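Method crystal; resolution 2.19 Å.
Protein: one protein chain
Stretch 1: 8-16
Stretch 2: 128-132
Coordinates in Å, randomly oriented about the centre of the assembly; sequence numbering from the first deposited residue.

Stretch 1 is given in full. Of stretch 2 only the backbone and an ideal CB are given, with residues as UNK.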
ATOM      1  N   ASN A   8       1.609  36.612  14.104  1.00 28.21           N
ATOM      2  CA  ASN A   8       0.590  36.130  15.063  1.00 27.65           C
ATOM      3  C   ASN A   8      -0.694  35.449  14.521  1.00 27.01           C
ATOM      4  O   ASN A   8      -1.575  35.070  15.310  1.00 26.30           O
ATOM      5  CB  ASN A   8       0.192  37.296  16.002  1.00 28.29           C
ATOM      6  CG  ASN A   8      -0.967  38.149  15.467  1.00 28.43           C
ATOM      7  OD1 ASN A   8      -1.319  38.100  14.273  1.00 27.53           O
ATOM      8  ND2 ASN A   8      -1.574  38.931  16.369  1.00 28.05           N
ATOM      9  N   TYR A   9      -0.801  35.295  13.199  1.00 26.28           N
ATOM     10  CA  TYR A   9      -2.011  34.737  12.568  1.00 25.57           C
ATOM     11  C   TYR A   9      -2.430  33.384  13.146  1.00 25.85           C
ATOM     12  O   TYR A   9      -3.620  33.126  13.330  1.00 25.56           O
ATOM     13  CB  TYR A   9      -1.798  34.547  11.072  1.00 24.79           C
ATOM     14  CG  TYR A   9      -3.021  34.083  10.340  1.00 22.28           C
ATOM     15  CD1 TYR A   9      -3.986  34.967   9.952  1.00 24.77           C
ATOM     16  CD2 TYR A   9      -3.191  32.771  10.002  1.00 25.74           C
ATOM     17  CE1 TYR A   9      -5.112  34.547   9.260  1.00 25.29           C
ATOM     18  CE2 TYR A   9      -4.326  32.331   9.296  1.00 25.53           C
ATOM     19  CZ  TYR A   9      -5.282  33.224   8.935  1.00 24.74           C
ATOM     20  OH  TYR A   9      -6.412  32.803   8.255  1.00 24.63           O
ATOM     21  N   TYR A  10      -1.447  32.529  13.400  1.00 26.05           N
ATOM     22  CA  TYR A  10      -1.700  31.159  13.849  1.00 26.42           C
ATOM     23  C   TYR A  10      -1.616  31.050  15.373  1.00 27.17           C
ATOM     24  O   TYR A  10      -1.677  29.955  15.913  1.00 26.96           O
ATOM     25  CB  TYR A  10      -0.715  30.172  13.184  1.00 26.47           C
ATOM     26  CG  TYR A  10      -0.811  30.061  11.648  1.00 25.22           C
ATOM     27  CD1 TYR A  10      -1.916  29.486  11.034  1.00 24.47           C
ATOM     28  CD2 TYR A  10       0.218  30.531  10.824  1.00 25.71           C
ATOM     29  CE1 TYR A  10      -1.995  29.385   9.626  1.00 25.54           C
ATOM     30  CE2 TYR A  10       0.148  30.428   9.425  1.00 24.08           C
ATOM     31  CZ  TYR A  10      -0.951  29.860   8.839  1.00 24.06           C
ATOM     32  OH  TYR A  10      -1.021  29.784   7.457  1.00 28.02           O
ATOM     33  N   SER A  11      -1.537  32.183  16.073  1.00 27.90           N
ATOM     34  CA  SER A  11      -1.348  32.164  17.517  1.00 28.24           C
ATOM     35  C   SER A  11      -2.560  31.584  18.217  1.00 28.85           C
ATOM     36  O   SER A  11      -3.651  31.552  17.660  1.00 28.22           O
ATOM     37  CB  SER A  11      -1.028  33.562  18.053  1.00 28.74           C
ATOM     38  OG  SER A  11      -2.062  34.524  17.812  1.00 28.30           O
ATOM     39  N   GLN A  12      -2.346  31.111  19.442  1.00 30.02           N
ATOM     40  CA  GLN A  12      -3.432  30.592  20.285  1.00 30.99           C
ATOM     41  C   GLN A  12      -4.539  31.611  20.462  1.00 31.10           C
ATOM     42  O   GLN A  12      -5.704  31.254  20.315  1.00 30.63           O
ATOM     43  CB  GLN A  12      -2.909  30.163  21.671  1.00 31.53           C
ATOM     44  CG  GLN A  12      -1.978  28.947  21.628  1.00 32.54           C
ATOM     45  CD  GLN A  12      -2.707  27.685  21.193  1.00 35.19           C
ATOM     46  OE1 GLN A  12      -2.684  27.305  20.004  1.00 33.34           O
ATOM     47  NE2 GLN A  12      -3.387  27.042  22.151  1.00 34.05           N
ATOM     48  N   GLU A  13      -4.163  32.861  20.767  1.00 31.71           N
ATOM     49  CA  GLU A  13      -5.132  33.970  20.906  1.00 32.89           C
ATOM     50  C   GLU A  13      -5.720  34.411  19.569  1.00 32.53           C
ATOM     51  O   GLU A  13      -6.852  34.881  19.534  1.00 33.06           O
ATOM     52  CB  GLU A  13      -4.598  35.207  21.704  1.00 33.62           C
ATOM     53  CG  GLU A  13      -3.157  35.725  21.379  1.00 36.74           C
ATOM     54  CD  GLU A  13      -2.019  34.844  22.011  1.00 40.87           C
ATOM     55  OE1 GLU A  13      -1.950  34.740  23.268  1.00 43.74           O
ATOM     56  OE2 GLU A  13      -1.205  34.248  21.256  1.00 38.92           O
ATOM     57  N   ALA A  14      -4.982  34.268  18.474  1.00 31.98           N
ATOM     58  CA  ALA A  14      -5.580  34.543  17.167  1.00 31.62           C
ATOM     59  C   ALA A  14      -6.706  33.521  16.888  1.00 31.17           C
ATOM     60  O   ALA A  14      -7.753  33.870  16.336  1.00 31.39           O
ATOM     61  CB  ALA A  14      -4.537  34.533  16.072  1.00 31.25           C
ATOM     62  N   ASN A  15      -6.514  32.280  17.319  1.00 30.77           N
ATOM     63  CA  ASN A  15      -7.484  31.205  17.043  1.00 30.76           C
ATOM     64  C   ASN A  15      -8.686  31.154  17.958  1.00 30.38           C
ATOM     65  O   ASN A  15      -9.693  30.562  17.587  1.00 30.42           O
ATOM     66  CB  ASN A  15      -6.806  29.828  17.062  1.00 30.96           C
ATOM     67  CG  ASN A  15      -5.986  29.581  15.833  1.00 31.46           C
ATOM     68  OD1 ASN A  15      -6.449  29.796  14.709  1.00 31.06           O
ATOM     69  ND2 ASN A  15      -4.751  29.140  16.029  1.00 31.18           N
ATOM     70  N   LYS A  16      -8.579  31.742  19.146  1.00 30.22           N
ATOM     71  CA  LYS A  16      -9.714  31.854  20.043  1.00 30.23           C
ATOM     72  C   LYS A  16     -10.657  32.941  19.540  1.00 29.67           C
ATOM     73  O   LYS A  16     -11.868  32.741  19.499  1.00 30.09           O
ATOM     74  CB  LYS A  16      -9.252  32.119  21.486  1.00 30.55           C
ATOM     75  CG  LYS A  16      -8.658  30.857  22.184  1.00 33.32           C
ATOM     76  CD  LYS A  16      -8.604  30.950  23.742  1.00 35.44           C
ATOM     77  CE  LYS A  16      -8.634  29.542  24.372  1.00 37.20           C
ATOM     78  NZ  LYS A  16      -7.960  29.415  25.711  1.00 37.15           N
ATOM     79  N   UNK A 128     -14.306  35.632  11.679  1.00 23.25           N
ATOM     80  CA  UNK A 128     -13.437  34.671  10.969  1.00 21.74           C
ATOM     81  C   UNK A 128     -12.139  35.329  10.492  1.00 21.10           C
ATOM     82  O   UNK A 128     -12.051  36.546  10.436  1.00 21.11           O
ATOM     83  CB  UNK A 128     -14.178  34.070   9.773  1.00 21.74           C
ATOM     84  N   UNK A 129     -11.143  34.515  10.137  1.00 20.59           N
ATOM     85  CA  UNK A 129      -9.920  35.005   9.488  1.00 20.05           C
ATOM     86  C   UNK A 129      -9.575  34.134   8.292  1.00 19.51           C
ATOM     87  O   UNK A 129      -9.860  32.963   8.295  1.00 18.69           O
ATOM     88  CB  UNK A 129      -8.752  35.032  10.476  1.00 20.05           C
ATOM     89  N   UNK A 130      -8.977  34.744   7.273  1.00 19.23           N
ATOM     90  CA  UNK A 130      -8.441  34.018   6.109  1.00 18.73           C
ATOM     91  C   UNK A 130      -7.061  34.566   5.766  1.00 18.61           C
ATOM     92  O   UNK A 130      -6.719  35.700   6.139  1.00 18.12           O
ATOM     93  CB  UNK A 130      -9.378  34.136   4.905  1.00 18.73           C
ATOM     94  N   UNK A 131      -6.288  33.752   5.058  1.00 18.52           N
ATOM     95  CA  UNK A 131      -4.956  34.101   4.582  1.00 19.16           C
ATOM     96  C   UNK A 131      -4.784  33.430   3.213  1.00 19.48           C
ATOM     97  O   UNK A 131      -4.779  32.211   3.122  1.00 20.62           O
ATOM     98  CB  UNK A 131      -3.871  33.664   5.568  1.00 19.16           C
ATOM     99  N   UNK A 132      -4.670  34.211   2.147  1.00 19.78           N
ATOM    100  CA  UNK A 132      -4.783  33.678   0.772  1.00 20.13           C
ATOM    101  C   UNK A 132      -3.396  33.597   0.114  1.00 21.29           C
ATOM    102  O   UNK A 132      -2.602  34.521   0.221  1.00 22.06           O
ATOM    103  CB  UNK A 132      -5.714  34.553  -0.069  1.00 20.13           C
TER

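Stretch 2 is an extended strand with beta backbone angles throughout. Stretch 1 begins with a type I turn from Asn-8 to Ser-11. Ser-11 then caps the helix that starts at Gln-12: its OG accepts from Ala-14 N at 3.0 Å. Tyr-9 is the residue of stretch 1 most covered by the strand, with its ring between positions 129 and 131.

Position 128 lies beyond this contact. No atom of stretch 1 is within 5.5 Å of its ideal CB. Stretch 1 therefore sets no preference here, and many side chains would suit. The deposited residue is Trp-128, which makes no contact with stretch 1.

Position 129 points toward stretch 1. Its ideal CB is 3.9 Å from Tyr-9 CE1, so a side chain leaving here starts beside one face of that ring. Further out lie two acceptors, the backbone O of Tyr-9 and OD1 of Asn-15. A long, flexible chain ending in a donor would fit best; lysine or arginine are the obvious candidates, and glutamine is possible. The deposited residue is Lys-129. Its CD packs over the ring face, 3.6 Å from Tyr-9 CE1. Its NZ donates to Tyr-9 O at 2.9 Å and to Asn-15 OD1 at 3.0 Å. The same NZ lies 3.9 Å from the centroid of the Tyr-9 ring, a cation-pi contact over the face. One amine thus ties the turn and the helix to the strand. On the way, CE passes 3.6 Å from Ala-14 O.

Position 130 points away. Its ideal CB is 4.7 Å from Tyr-9 OH, and stretch 1 offers it nothing more. Beta-branched or other strand-favouring residues would suit the backbone. The deposited residue is Ile-130. Its main chain makes the closest approach, with C 3.1 Å from Tyr-9 OH.

Position 131 points toward stretch 1 again. Its ideal CB is 3.7 Å from Tyr-9 CZ, over the ring face opposite the one used by 129. The same ideal CB of 131 is 5.2 Å from Tyr-10 OH. An aliphatic start is favoured, and a long side chain could continue to that hydroxyl; lysine, arginine, glutamine or methionine are all plausible. The deposited residue is Lys-131. Its CB makes a CH-pi contact 4.1 Å from the centroid of the Tyr-9 ring, which completes the sandwich. Its CE comes within 3.0 Å of Tyr-10 OH, and NZ is 3.1 Å from the same oxygen.

Position 132 is out of reach, and stretch 1 does not restrict it. The deposited residue is Met-132, present as selenomethionine.

Stretch 2 (128-132) WKIKM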
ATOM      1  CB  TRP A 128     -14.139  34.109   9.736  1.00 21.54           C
ATOM      2  CG  TRP A 128     -15.278  33.166   9.999  1.00 20.46           C
ATOM      3  CD1 TRP A 128     -16.464  33.465  10.604  1.00 16.37           C
ATOM      4  CD2 TRP A 128     -15.355  31.788   9.620  1.00 16.94           C
ATOM      5  NE1 TRP A 128     -17.269  32.355  10.652  1.00 17.19           N
ATOM      6  CE2 TRP A 128     -16.621  31.308  10.056  1.00 17.97           C
ATOM      7  CE3 TRP A 128     -14.474  30.905   8.981  1.00 18.94           C
ATOM      8  CZ2 TRP A 128     -17.035  29.968   9.873  1.00 19.15           C
ATOM      9  CZ3 TRP A 128     -14.874  29.556   8.795  1.00 18.04           C
ATOM     10  CH2 TRP A 128     -16.151  29.110   9.238  1.00 18.80           C
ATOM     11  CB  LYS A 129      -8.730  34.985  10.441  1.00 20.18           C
ATOM     12  CG  LYS A 129      -8.487  33.669  11.162  1.00 18.76           C
ATOM     13  CD  LYS A 129      -7.289  33.834  12.099  1.00 18.75           C
ATOM     14  CE  LYS A 129      -7.032  32.626  13.025  1.00 19.95           C
ATOM     15  NZ  LYS A 129      -5.984  31.705  12.494  1.00 18.64           N
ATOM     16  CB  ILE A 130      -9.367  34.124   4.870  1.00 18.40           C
ATOM     17  CG1 ILE A 130      -9.530  35.590   4.442  1.00 18.32           C
ATOM     18  CG2 ILE A 130     -10.767  33.495   5.158  1.00 17.82           C
ATOM     19  CD1 ILE A 130      -9.674  35.778   2.926  1.00 17.33           C
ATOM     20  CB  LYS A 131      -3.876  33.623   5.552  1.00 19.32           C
ATOM     21  CG  LYS A 131      -2.529  34.228   5.262  1.00 20.79           C
ATOM     22  CD  LYS A 131      -1.487  34.032   6.373  1.00 23.02           C
ATOM     23  CE  LYS A 131      -1.041  32.583   6.441  1.00 24.25           C
ATOM     24  NZ  LYS A 131       0.382  32.487   6.866  1.00 27.52           N
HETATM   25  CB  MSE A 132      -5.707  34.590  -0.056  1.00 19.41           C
HETATM   26  CG  MSE A 132      -7.102  34.847   0.524  1.00 17.12           C
HETATM   27 SE   MSE A 132      -8.124  36.109  -0.583  0.75 10.07          SE
HETATM   28  CE  MSE A 132      -7.534  37.749   0.284  1.00  9.43           C
TER
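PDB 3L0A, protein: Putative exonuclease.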